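Local coordinates for penicillin-binding protein 2B (Streptococcus pneumoniae, PDB 2WAE) that probably cross-links the peptides of adjacent glycan strands in cell-wall peptidoglycan as a penicillin-binding transpeptidase of the elongation machinery, at residues A49-V54 against V282-L287; S58-I63 against E274-K279; P109-R114 against E174-S179; D318-L323 against S357-K362. All coordinates share one frame; numbering follows the deposited sequence.

How the contacts relate
Contacts 1, 2 and 3 belong to the N-terminal part of the chain, contact 4 to the C-terminal transpeptidase domain. Contacts 1 and 2 follow directly on each other: helix 273-276 of contact 2 leads into strand 282-287 of contact 1, and their centres are 25 Å apart. Along the chain the three are nested, contact 3 inside the loop closed by contact 2, and that inside the loop closed by contact 1. Contact 3 stands about 30 Å, centre to centre, from contact 2. Contact 1, which carries part of the zinc site, lies 53 Å from contact 4, centre to centre. Contact 4 shares the domain of S386, the serine thought to form the acyl-ester intermediate, without including it.

Contact 1 (A49-V54 against V282-L287); sequences ASQTKV and VKEIHL. Unlike the reference sequence in segment 49-54: V54 (reference Ile). With ZN (zinc ion), chain B.
V282 lays CG1 alongside the backbone of V54, 3.7 Å from its O. K283 pairs with V54 through both backbone groups: V54 N donates to K283 O at 3.0 Å, and K283 N returns a bond to V54 O. E284 faces K53, CG against CB, while its carboxylate reaches past toward Q51; OE1 binds the zinc ion at 2.2 Å, and OE2 takes a weak bond from Q51 NE2, with amide and carboxylate planes 86° apart. Strand 50-55 is an outer strand and 282-287 the middle one of a three-stranded antiparallel sheet, whose other outer strand, 293-300, brings E297 to the same zinc. I285 N donates to T52 O at 3.0 Å, and on the face shared with V54 its CD1 meets V54 CG2. H286 has its CG anti to the carbonyl carbon (chi1 -74°), which swings the ring toward strand 50-54. In the conformer given, ND1 donates to S50 O, 3.0 Å away, in the carbonyl plane and on a lone pair, with NE2 toward the zinc; a second conformer leaves this bond uncertain. L287 turns to the other face of the sheet, where its CD1 lies against S50 CB at 3.5 Å and approaches the T52 methyl, CG2.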
loop_
_atom_site.group_PDB
_atom_site.type_symbol
_atom_site.label_atom_id
_atom_site.label_comp_id
_atom_site.label_asym_id
_atom_site.label_seq_id
_atom_site.Cartn_x
_atom_site.Cartn_y
_atom_site.Cartn_z
ATOM N N ALA A 49 35.506 32.344 -8.857
ATOM C CA ALA A 49 34.282 32.979 -8.368
ATOM C C ALA A 49 33.364 31.949 -7.715
ATOM O O ALA A 49 33.217 30.830 -8.211
ATOM C CB ALA A 49 33.561 33.691 -9.504
ATOM N N SER A 50 32.733 32.333 -6.609
ATOM C CA SER A 50 31.951 31.393 -5.812
ATOM C C SER A 50 30.552 31.156 -6.380
ATOM O O SER A 50 29.879 32.095 -6.810
ATOM C CB SER A 50 31.874 31.876 -4.363
ATOM O OG SER A 50 31.697 30.794 -3.464
ATOM N N GLN A 51 30.127 29.895 -6.359
ATOM C CA GLN A 51 28.849 29.472 -6.926
ATOM C C GLN A 51 27.962 28.861 -5.841
ATOM O O GLN A 51 28.437 28.054 -5.040
ATOM C CB GLN A 51 29.105 28.451 -8.044
ATOM C CG GLN A 51 27.899 27.608 -8.457
ATOM C CD GLN A 51 26.921 28.357 -9.344
ATOM O OE1 GLN A 51 27.286 29.330 -10.006
ATOM N NE2 GLN A 51 25.670 27.901 -9.364
ATOM N N THR A 52 26.687 29.252 -5.813
ATOM C CA THR A 52 25.695 28.660 -4.898
ATOM C C THR A 52 24.224 28.932 -5.247
ATOM O O THR A 52 23.834 30.066 -5.535
ATOM C CB THR A 52 25.954 29.020 -3.407
ATOM O OG1 THR A 52 24.903 28.488 -2.592
ATOM C CG2 THR A 52 26.033 30.533 -3.197
ATOM N N LYS A 53 23.404 27.890 -5.199
ATOM C CA LYS A 53 21.991 28.016 -5.552
ATOM C C LYS A 53 21.048 27.513 -4.448
ATOM O O LYS A 53 21.294 26.467 -3.855
ATOM C CB LYS A 53 21.715 27.299 -6.879
ATOM C CG LYS A 53 22.269 25.880 -6.945
ATOM C CD LYS A 53 22.323 25.330 -8.367
ATOM C CE LYS A 53 22.463 23.806 -8.333
ATOM N NZ LYS A 53 22.528 23.164 -9.676
ATOM N N VAL A 54 19.984 28.267 -4.168
ATOM C CA VAL A 54 19.029 27.927 -3.111
ATOM C C VAL A 54 17.637 27.710 -3.675
ATOM O O VAL A 54 17.296 28.201 -4.746
ATOM C CB VAL A 54 18.894 29.009 -2.006
ATOM C CG1 VAL A 54 20.187 29.180 -1.227
ATOM C CG2 VAL A 54 18.380 30.324 -2.577
ATOM N N VAL A 282 13.651 28.380 -8.192
ATOM C CA VAL A 282 15.068 28.329 -7.871
ATOM C C VAL A 282 15.704 29.692 -8.098
ATOM O O VAL A 282 15.361 30.396 -9.050
ATOM C CB VAL A 282 15.823 27.258 -8.690
ATOM C CG1 VAL A 282 17.302 27.228 -8.308
ATOM C CG2 VAL A 282 15.199 25.891 -8.473
ATOM N N LYS A 283 16.617 30.058 -7.201
ATOM C CA LYS A 283 17.360 31.309 -7.282
ATOM C C LYS A 283 18.839 30.997 -7.163
ATOM O O LYS A 283 19.225 30.110 -6.405
ATOM C CB LYS A 283 16.969 32.236 -6.136
ATOM C CG LYS A 283 15.596 32.849 -6.284
ATOM C CD LYS A 283 15.216 33.614 -5.020
ATOM C CE LYS A 283 13.953 34.449 -5.231
ATOM N NZ LYS A 283 12.760 33.628 -5.606
ATOM N N GLU A 284 19.659 31.717 -7.922
ATOM C CA GLU A 284 21.104 31.656 -7.737
ATOM C C GLU A 284 21.597 32.908 -7.030
ATOM O O GLU A 284 21.090 34.010 -7.246
ATOM C CB GLU A 284 21.847 31.464 -9.064
ATOM C CG GLU A 284 22.244 30.016 -9.353
ATOM C CD GLU A 284 22.995 29.847 -10.666
ATOM O OE1 GLU A 284 23.530 30.856 -11.182
ATOM O OE2 GLU A 284 23.051 28.708 -11.183
ATOM N N ILE A 285 22.582 32.717 -6.163
ATOM C CA ILE A 285 23.298 33.833 -5.565
ATOM C C ILE A 285 24.782 33.605 -5.858
ATOM O O ILE A 285 25.272 32.479 -5.737
ATOM C CB ILE A 285 23.019 33.924 -4.038
ATOM C CG1 ILE A 285 21.551 34.264 -3.759
ATOM C CG2 ILE A 285 23.887 34.981 -3.391
ATOM C CD1 ILE A 285 20.609 33.081 -3.752
ATOM N N HIS A 286 25.489 34.646 -6.293
ATOM C CA HIS A 286 26.935 34.557 -6.478
ATOM C C HIS A 286 27.692 35.468 -5.525
ATOM O O HIS A 286 27.200 36.536 -5.156
ATOM C CB HIS A 286 27.339 34.805 -7.931
ATOM C CG HIS A 286 27.024 33.654 -8.834
ATOM N ND1 HIS A 286 27.565 32.401 -8.650
ATOM C CD2 HIS A 286 26.212 33.560 -9.912
ATOM C CE1 HIS A 286 27.105 31.585 -9.581
ATOM N NE2 HIS A 286 26.282 32.263 -10.360
ATOM N N LEU A 287 28.887 35.027 -5.146
ATOM C CA LEU A 287 29.668 35.645 -4.084
ATOM C C LEU A 287 30.964 36.279 -4.593
ATOM O O LEU A 287 31.534 35.832 -5.589
ATOM C CB LEU A 287 29.956 34.592 -3.007
ATOM C CG LEU A 287 28.853 33.543 -2.796
ATOM C CD1 LEU A 287 29.322 32.333 -1.994
ATOM C CD2 LEU A 287 27.620 34.157 -2.155
HETATM ZN ZN ZN B . 24.489 32.284 -12.506
#

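Contact 2 (S58-I63 against E274-K279); sequences SARGEI and EVLQGK. Unlike the reference sequence in segment 274-279: V275 (reference Thr).
R60 sets its CG anti to the backbone N (chi1 -166°) and runs extended to NE, so that the chain lies along L276 and the flat guanidinium comes over that side chain. L276, with CG beside its own backbone N (chi1 -67°), offers CB to one face of the guanidinium, 3.4 Å from its plane and offset toward the rim, and CD1 to NH2. Its other methyl, CD2, sits 3.5 Å from G61 O and reaches on toward I63 CG1. The same leucine also bonds through its backbone: G61 N donates to L276 O at 2.8 Å, nearly straight at 168°, in the carbonyl plane and on a lone pair, while R60 CA lies beside the same oxygen. This carbonyl belongs to the last helical residue before Q277 leaves helical geometry, so the loop 58-63 binds the C-terminal end of helix 273-276. Farther along, the two chains run in roughly opposite directions past G278. S58 OG donates to K279 O at 2.6 Å. Two waters complete this end: one accepts from S58 N and donates to G278 O, the other accepts from G278 N and donates to S58 O. A59 O comes within 3.3 Å of G278 CA. Beyond the leucine, R60 forms salt bridges with E269 through NE and with E273 through NH2. A buried arginine thus has its charge met by carboxylates of helix 267-271 (E269) and of the start of helix 273-276 (E273), which probably favours its charged form, while the leucine beneath screens one guanidinium face.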
loop_
_atom_site.group_PDB
_atom_site.type_symbol
_atom_site.label_atom_id
_atom_site.label_comp_id
_atom_site.label_asym_id
_atom_site.label_seq_id
_atom_site.Cartn_x
_atom_site.Cartn_y
_atom_site.Cartn_z
ATOM N N SER A 58 7.134 24.095 -3.218
ATOM C CA SER A 58 5.821 24.535 -3.686
ATOM C C SER A 58 4.670 23.642 -3.205
ATOM O O SER A 58 4.857 22.733 -2.383
ATOM C CB SER A 58 5.796 24.566 -5.209
ATOM O OG SER A 58 6.599 25.618 -5.698
ATOM N N ALA A 59 3.475 23.898 -3.735
ATOM C CA ALA A 59 2.279 23.141 -3.353
ATOM C C ALA A 59 2.288 21.720 -3.905
ATOM O O ALA A 59 2.701 21.484 -5.047
ATOM C CB ALA A 59 1.009 23.863 -3.778
ATOM N N ARG A 60 1.834 20.786 -3.070
ATOM C CA ARG A 60 1.776 19.374 -3.426
ATOM C C ARG A 60 0.575 19.111 -4.324
ATOM O O ARG A 60 -0.498 19.648 -4.087
ATOM C CB ARG A 60 1.704 18.510 -2.164
ATOM C CG ARG A 60 1.975 17.039 -2.440
ATOM C CD ARG A 60 2.119 16.214 -1.175
ATOM N NE ARG A 60 2.472 14.837 -1.515
ATOM C CZ ARG A 60 3.714 14.380 -1.622
ATOM N NH1 ARG A 60 4.753 15.177 -1.407
ATOM N NH2 ARG A 60 3.913 13.112 -1.945
ATOM N N GLY A 61 0.759 18.302 -5.364
ATOM C CA GLY A 61 -0.356 17.834 -6.194
ATOM C C GLY A 61 -1.433 17.109 -5.399
ATOM O O GLY A 61 -1.187 16.616 -4.291
ATOM N N GLU A 62 -2.640 17.056 -5.955
ATOM C CA GLU A 62 -3.745 16.426 -5.252
ATOM C C GLU A 62 -4.185 15.059 -5.800
ATOM O O GLU A 62 -3.801 14.667 -6.908
ATOM C CB GLU A 62 -4.899 17.413 -5.067
ATOM C CG GLU A 62 -4.648 18.380 -3.918
ATOM C CD GLU A 62 -5.360 19.705 -4.082
ATOM O OE1 GLU A 62 -5.260 20.552 -3.168
ATOM O OE2 GLU A 62 -6.013 19.905 -5.127
ATOM N N ILE A 63 -4.971 14.337 -5.002
ATOM C CA ILE A 63 -5.421 12.987 -5.343
ATOM C C ILE A 63 -6.942 12.903 -5.556
ATOM O O ILE A 63 -7.723 13.313 -4.698
ATOM C CB ILE A 63 -4.942 11.981 -4.282
ATOM C CG1 ILE A 63 -3.442 12.179 -4.035
ATOM C CG2 ILE A 63 -5.216 10.543 -4.728
ATOM C CD1 ILE A 63 -2.850 11.250 -2.988
ATOM N N GLU A 274 7.340 11.496 -6.476
ATOM C CA GLU A 274 7.968 12.195 -7.592
ATOM C C GLU A 274 6.975 12.996 -8.431
ATOM O O GLU A 274 7.340 14.022 -9.004
ATOM C CB GLU A 274 8.761 11.235 -8.486
ATOM C CG GLU A 274 9.789 11.923 -9.380
ATOM C CD GLU A 274 10.305 11.024 -10.494
ATOM O OE1 GLU A 274 10.329 9.790 -10.312
ATOM O OE2 GLU A 274 10.690 11.548 -11.561
ATOM N N VAL A 275 5.731 12.533 -8.505
ATOM C CA VAL A 275 4.692 13.188 -9.299
ATOM C C VAL A 275 3.992 14.277 -8.490
ATOM O O VAL A 275 3.601 15.313 -9.015
ATOM C CB VAL A 275 3.638 12.158 -9.763
ATOM C CG1 VAL A 275 2.388 12.841 -10.278
ATOM C CG2 VAL A 275 4.223 11.245 -10.825
ATOM N N LEU A 276 3.845 14.049 -7.195
ATOM C CA LEU A 276 3.052 14.943 -6.374
ATOM C C LEU A 276 3.863 16.144 -5.892
ATOM O O LEU A 276 3.317 17.228 -5.710
ATOM C CB LEU A 276 2.446 14.185 -5.187
ATOM C CG LEU A 276 1.372 13.110 -5.419
ATOM C CD1 LEU A 276 1.167 12.291 -4.154
ATOM C CD2 LEU A 276 0.049 13.722 -5.871
ATOM N N GLN A 277 5.159 15.950 -5.678
ATOM C CA GLN A 277 6.032 17.020 -5.214
ATOM C C GLN A 277 5.985 18.232 -6.146
ATOM O O GLN A 277 6.142 18.096 -7.364
ATOM C CB GLN A 277 7.471 16.519 -5.064
ATOM C CG GLN A 277 8.376 17.509 -4.350
ATOM C CD GLN A 277 7.956 17.757 -2.907
ATOM O OE1 GLN A 277 7.763 16.812 -2.134
ATOM N NE2 GLN A 277 7.827 19.031 -2.532
ATOM N N GLY A 278 5.756 19.408 -5.560
ATOM C CA GLY A 278 5.670 20.656 -6.317
ATOM C C GLY A 278 7.014 21.024 -6.914
ATOM O O GLY A 278 8.043 20.827 -6.269
ATOM N N LYS A 279 7.007 21.518 -8.150
ATOM C CA LYS A 279 8.209 22.077 -8.757
ATOM C C LYS A 279 8.665 23.292 -7.940
ATOM O O LYS A 279 7.837 24.070 -7.455
ATOM C CB LYS A 279 7.927 22.463 -10.209
ATOM C CG LYS A 279 9.143 22.899 -10.995
ATOM C CD LYS A 279 8.747 23.318 -12.411
ATOM C CE LYS A 279 9.843 24.141 -13.085
ATOM N NZ LYS A 279 10.149 25.394 -12.327
HETATM O O HOH W 1 8.477 21.370 -3.523
HETATM O O HOH W 2 5.179 19.850 -3.079
#

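Contact 3 (P109-R114 against E174-S179); sequences PNLTER and EIYLFS
L111 is the bump of this contact, a loop leucine set into a hollow of helix 171-182: its two methyls push into the helix surface between I175, Y176 and S179. It comes from the loop that leads into helix 113-120, within the helical part of the dimerisation-domain family region, so the contact sets the approach to one helix against the flank of another. The leucine points its side chain toward the helix, with CG anti to the carbonyl carbon (chi1 -54°). CD2 goes deepest, 3.5 Å from Y176 CA and 3.6 Å from I175 CG2, lying at the start of the tyrosine side chain and near the edge of its ring. CD1 stays to one side, 3.8 Å from I175 CG2, so the isoleucine methyl is straddled by both branches, the leucine and isoleucine side chains crossing at about a right angle. On the tyrosine side the hollow is bordered by the ring, which its torsion (chi1 179°, CG anti to the backbone N) swings out toward the loop. P109 lies beside that ring, its CB 4.3 Å from Y176 CD1. S179, one turn on from I175, closes the hollow beyond CD2. Other parts of the fold flank the same helix: I106 touches Y176 and L177, and Y119 of helix 113-120 touches I175. No hydrogen bond joins the two segments, and the contact is apolar. Within the helix, S179 OG donates to I175 O at 3.0 Å, reaching that oxygen from the face opposite S179 N.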
loop_
_atom_site.group_PDB
_atom_site.type_symbol
_atom_site.label_atom_id
_atom_site.label_comp_id
_atom_site.label_asym_id
_atom_site.label_seq_id
_atom_site.Cartn_x
_atom_site.Cartn_y
_atom_site.Cartn_z
ATOM N N PRO A 109 7.865 22.915 23.078
ATOM C CA PRO A 109 9.235 22.895 22.570
ATOM C C PRO A 109 9.968 21.627 22.994
ATOM O O PRO A 109 10.191 21.414 24.185
ATOM C CB PRO A 109 9.877 24.129 23.222
ATOM C CG PRO A 109 8.966 24.523 24.368
ATOM C CD PRO A 109 7.782 23.587 24.386
ATOM N N ASN A 110 10.326 20.785 22.031
ATOM C CA ASN A 110 11.123 19.604 22.334
ATOM C C ASN A 110 12.544 19.737 21.793
ATOM O O ASN A 110 12.866 19.206 20.730
ATOM C CB ASN A 110 10.444 18.334 21.812
ATOM C CG ASN A 110 9.496 17.716 22.830
ATOM O OD1 ASN A 110 8.355 17.372 22.511
ATOM N ND2 ASN A 110 9.971 17.567 24.063
ATOM N N LEU A 111 13.387 20.449 22.534
ATOM C CA LEU A 111 14.762 20.733 22.117
ATOM C C LEU A 111 15.713 19.538 22.289
ATOM O O LEU A 111 15.676 18.850 23.311
ATOM C CB LEU A 111 15.299 21.950 22.885
ATOM C CG LEU A 111 14.530 23.280 22.886
ATOM C CD1 LEU A 111 14.742 24.060 24.187
ATOM C CD2 LEU A 111 14.877 24.136 21.669
ATOM N N THR A 112 16.565 19.297 21.292
ATOM C CA THR A 112 17.596 18.252 21.360
ATOM C C THR A 112 18.901 18.775 21.969
ATOM O O THR A 112 19.212 19.959 21.859
ATOM C CB THR A 112 17.904 17.636 19.967
ATOM O OG1 THR A 112 18.490 18.622 19.102
ATOM C CG2 THR A 112 16.644 17.061 19.326
ATOM N N GLU A 113 19.668 17.896 22.602
ATOM C CA GLU A 113 20.942 18.304 23.182
ATOM C C GLU A 113 21.751 19.124 22.184
ATOM O O GLU A 113 22.384 20.113 22.550
ATOM C CB GLU A 113 21.761 17.092 23.633
ATOM C CG GLU A 113 21.296 16.454 24.934
ATOM C CD GLU A 113 19.988 15.704 24.777
ATOM O OE1 GLU A 113 19.739 15.165 23.676
ATOM O OE2 GLU A 113 19.213 15.657 25.756
ATOM N N ARG A 114 21.726 18.705 20.922
ATOM C CA ARG A 114 22.467 19.397 19.873
ATOM C C ARG A 114 22.060 20.859 19.829
ATOM O O ARG A 114 22.893 21.748 19.675
ATOM C CB ARG A 114 22.212 18.744 18.515
ATOM C CG ARG A 114 22.649 17.286 18.463
ATOM C CD ARG A 114 22.463 16.660 17.085
ATOM N NE ARG A 114 23.068 17.458 16.019
ATOM C CZ ARG A 114 24.231 17.186 15.433
ATOM N NH1 ARG A 114 24.934 16.127 15.812
ATOM N NH2 ARG A 114 24.686 17.978 14.469
ATOM N N GLU A 174 13.085 31.026 23.362
ATOM C CA GLU A 174 13.982 31.720 22.445
ATOM C C GLU A 174 15.075 30.786 21.929
ATOM O O GLU A 174 15.685 31.054 20.894
ATOM C CB GLU A 174 14.575 32.975 23.081
ATOM C CG GLU A 174 15.217 32.731 24.433
ATOM C CD GLU A 174 15.858 33.980 25.018
ATOM O OE1 GLU A 174 15.125 34.939 25.369
ATOM O OE2 GLU A 174 17.104 33.990 25.132
ATOM N N ILE A 175 15.303 29.691 22.659
ATOM C CA ILE A 175 16.247 28.654 22.255
ATOM C C ILE A 175 15.635 27.854 21.119
ATOM O O ILE A 175 16.321 27.433 20.191
ATOM C CB ILE A 175 16.578 27.683 23.404
ATOM C CG1 ILE A 175 17.425 28.373 24.475
ATOM C CG2 ILE A 175 17.347 26.479 22.874
ATOM C CD1 ILE A 175 17.851 27.445 25.616
ATOM N N TYR A 176 14.329 27.656 21.200
ATOM C CA TYR A 176 13.626 26.970 20.137
ATOM C C TYR A 176 13.670 27.744 18.822
ATOM O O TYR A 176 13.957 27.186 17.763
ATOM C CB TYR A 176 12.183 26.750 20.550
ATOM C CG TYR A 176 11.380 26.067 19.481
ATOM C CD1 TYR A 176 11.466 24.691 19.294
ATOM C CD2 TYR A 176 10.532 26.799 18.660
ATOM C CE1 TYR A 176 10.724 24.061 18.314
ATOM C CE2 TYR A 176 9.787 26.179 17.678
ATOM C CZ TYR A 176 9.890 24.816 17.510
ATOM O OH TYR A 176 9.139 24.219 16.530
ATOM N N LEU A 177 13.369 29.034 18.901
ATOM C CA LEU A 177 13.393 29.912 17.736
ATOM C C LEU A 177 14.807 30.061 17.178
ATOM O O LEU A 177 15.019 29.980 15.959
ATOM C CB LEU A 177 12.833 31.287 18.096
ATOM C CG LEU A 177 11.352 31.391 18.478
ATOM C CD1 LEU A 177 11.128 32.781 19.037
ATOM C CD2 LEU A 177 10.403 31.101 17.310
ATOM N N PHE A 178 15.770 30.275 18.072
ATOM C CA PHE A 178 17.173 30.307 17.670
ATOM C C PHE A 178 17.509 29.072 16.832
ATOM O O PHE A 178 18.207 29.180 15.823
ATOM C CB PHE A 178 18.097 30.414 18.883
ATOM C CG PHE A 178 19.552 30.289 18.543
ATOM C CD1 PHE A 178 20.323 31.426 18.314
ATOM C CD2 PHE A 178 20.150 29.041 18.436
ATOM C CE1 PHE A 178 21.671 31.318 17.991
ATOM C CE2 PHE A 178 21.496 28.925 18.115
ATOM C CZ PHE A 178 22.257 30.065 17.890
ATOM N N SER A 179 16.997 27.916 17.256
ATOM C CA SER A 179 17.189 26.659 16.545
ATOM C C SER A 179 16.646 26.724 15.132
ATOM O O SER A 179 17.313 26.330 14.185
ATOM C CB SER A 179 16.489 25.518 17.285
ATOM O OG SER A 179 17.238 25.153 18.425
#

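Contact 4 (D318-L323 against S357-K362); sequences DSVDAL and SMSGLK. Unlike the reference sequence in segment 357-362: L361 (reference Ile).
D321 OD2 is gripped from two directions: S359 OG donates to it at 2.9 Å, and a water donates to it at 2.8 Å. The serine comes from above the carboxylate plane, 44° out of it. The same water accepts from G360 N, also at 2.8 Å, so one aspartate oxygen is tied both to a strand side chain and, through the water, to the next backbone amide. D321 carries CG anti to its carbonyl carbon (chi1 -74°), which brings the carboxylate to the strand. The preceding residue, V320, points toward the strand and sets one methyl against each serine: CG1 lies against S359, 3.1 Å from OG and 3.6 Å from CB, and CG2 lies 4.0 Å from S357 OG. S359 is therefore held from two sides, with the valine methyl on one side and the aspartate on its hydroxyl. S357 and S359, alternate residues of the strand, turn the same way, and M358 between them points away. The short helix and strand axes approach to 8.1 Å at 31°, a helix laid on a sheet in the transpeptidase domain, whose family belongs to the beta-lactamase clan. Helix 314-333 covers this face of strand 355-363, which pairs with strand 342-348 on one side and strand 370-372 on the other, while helix 661-676 packs beside it against S319 and L323.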
loop_
_atom_site.group_PDB
_atom_site.type_symbol
_atom_site.label_atom_id
_atom_site.label_comp_id
_atom_site.label_asym_id
_atom_site.label_seq_id
_atom_site.Cartn_x
_atom_site.Cartn_y
_atom_site.Cartn_z
ATOM N N ASP A 318 -17.883 2.603 -1.889
ATOM C CA ASP A 318 -18.805 2.718 -0.772
ATOM C C ASP A 318 -19.852 1.613 -0.768
ATOM O O ASP A 318 -20.211 1.094 0.294
ATOM C CB ASP A 318 -19.475 4.090 -0.747
ATOM C CG ASP A 318 -18.537 5.202 -0.287
ATOM O OD1 ASP A 318 -17.630 4.945 0.535
ATOM O OD2 ASP A 318 -18.722 6.354 -0.737
ATOM N N SER A 319 -20.321 1.230 -1.950
ATOM C CA SER A 319 -21.399 0.269 -2.028
ATOM C C SER A 319 -20.880 -1.136 -1.739
ATOM O O SER A 319 -21.629 -2.006 -1.302
ATOM C CB SER A 319 -22.082 0.339 -3.393
ATOM O OG SER A 319 -21.391 -0.467 -4.337
ATOM N N VAL A 320 -19.601 -1.367 -1.995
ATOM C CA VAL A 320 -18.995 -2.647 -1.665
ATOM C C VAL A 320 -18.758 -2.740 -0.159
ATOM O O VAL A 320 -19.025 -3.786 0.444
ATOM C CB VAL A 320 -17.689 -2.916 -2.453
ATOM C CG1 VAL A 320 -16.874 -4.014 -1.776
ATOM C CG2 VAL A 320 -17.991 -3.302 -3.908
ATOM N N ASP A 321 -18.271 -1.655 0.448
ATOM C CA ASP A 321 -18.101 -1.609 1.898
ATOM C C ASP A 321 -19.425 -1.933 2.588
ATOM O O ASP A 321 -19.450 -2.690 3.553
ATOM C CB ASP A 321 -17.649 -0.226 2.365
ATOM C CG ASP A 321 -16.189 0.067 2.055
ATOM O OD1 ASP A 321 -15.802 1.268 2.053
ATOM O OD2 ASP A 321 -15.423 -0.894 1.819
ATOM N N ALA A 322 -20.520 -1.350 2.104
ATOM C CA ALA A 322 -21.827 -1.525 2.746
ATOM C C ALA A 322 -22.312 -2.967 2.634
ATOM O O ALA A 322 -22.972 -3.480 3.539
ATOM C CB ALA A 322 -22.870 -0.559 2.161
ATOM N N LEU A 323 -21.954 -3.603 1.522
ATOM C CA LEU A 323 -22.378 -4.952 1.197
ATOM C C LEU A 323 -21.620 -5.959 2.063
ATOM O O LEU A 323 -22.186 -6.941 2.564
ATOM C CB LEU A 323 -22.135 -5.195 -0.293
ATOM C CG LEU A 323 -22.414 -6.631 -0.733
ATOM C CD1 LEU A 323 -23.906 -6.847 -0.945
ATOM C CD2 LEU A 323 -21.576 -7.011 -1.951
ATOM N N SER A 357 -12.153 -1.876 -6.724
ATOM C CA SER A 357 -12.301 -1.602 -5.290
ATOM C C SER A 357 -11.415 -2.491 -4.425
ATOM O O SER A 357 -11.118 -3.636 -4.771
ATOM C CB SER A 357 -13.739 -1.733 -4.822
ATOM O OG SER A 357 -14.101 -3.103 -4.848
ATOM N N MET A 358 -10.970 -1.942 -3.306
ATOM C CA MET A 358 -10.280 -2.747 -2.327
ATOM C C MET A 358 -10.935 -2.473 -0.982
ATOM O O MET A 358 -10.691 -1.448 -0.353
ATOM C CB MET A 358 -8.767 -2.500 -2.351
ATOM C CG MET A 358 -8.377 -1.063 -2.566
ATOM S SD MET A 358 -6.610 -0.888 -2.869
ATOM C CE MET A 358 -5.882 -1.658 -1.425
ATOM N N SER A 359 -11.818 -3.375 -0.574
ATOM C CA SER A 359 -12.596 -3.187 0.646
ATOM C C SER A 359 -12.211 -4.192 1.724
ATOM O O SER A 359 -11.871 -5.345 1.444
ATOM C CB SER A 359 -14.102 -3.294 0.378
ATOM O OG SER A 359 -14.543 -2.302 -0.537
ATOM N N GLY A 360 -12.293 -3.742 2.964
ATOM C CA GLY A 360 -12.033 -4.600 4.100
ATOM C C GLY A 360 -12.786 -4.152 5.338
ATOM O O GLY A 360 -12.985 -2.954 5.582
ATOM N N LEU A 361 -13.194 -5.138 6.122
ATOM C CA LEU A 361 -13.831 -4.884 7.399
ATOM C C LEU A 361 -13.156 -5.749 8.463
ATOM O O LEU A 361 -13.181 -6.979 8.395
ATOM C CB LEU A 361 -15.334 -5.157 7.318
ATOM C CG LEU A 361 -16.114 -4.736 8.561
ATOM C CD1 LEU A 361 -16.283 -3.199 8.674
ATOM C CD2 LEU A 361 -17.449 -5.464 8.609
ATOM N N LYS A 362 -12.531 -5.097 9.434
ATOM C CA LYS A 362 -11.812 -5.804 10.477
ATOM C C LYS A 362 -12.711 -6.061 11.666
ATOM O O LYS A 362 -13.356 -5.160 12.197
ATOM C CB LYS A 362 -10.629 -4.975 10.950
ATOM C CG LYS A 362 -9.786 -5.699 11.967
ATOM C CD LYS A 362 -8.525 -4.917 12.311
ATOM C CE LYS A 362 -7.679 -5.720 13.280
ATOM N NZ LYS A 362 -8.484 -5.991 14.507
HETATM O O HOH W 3 -12.838 -1.040 2.888
#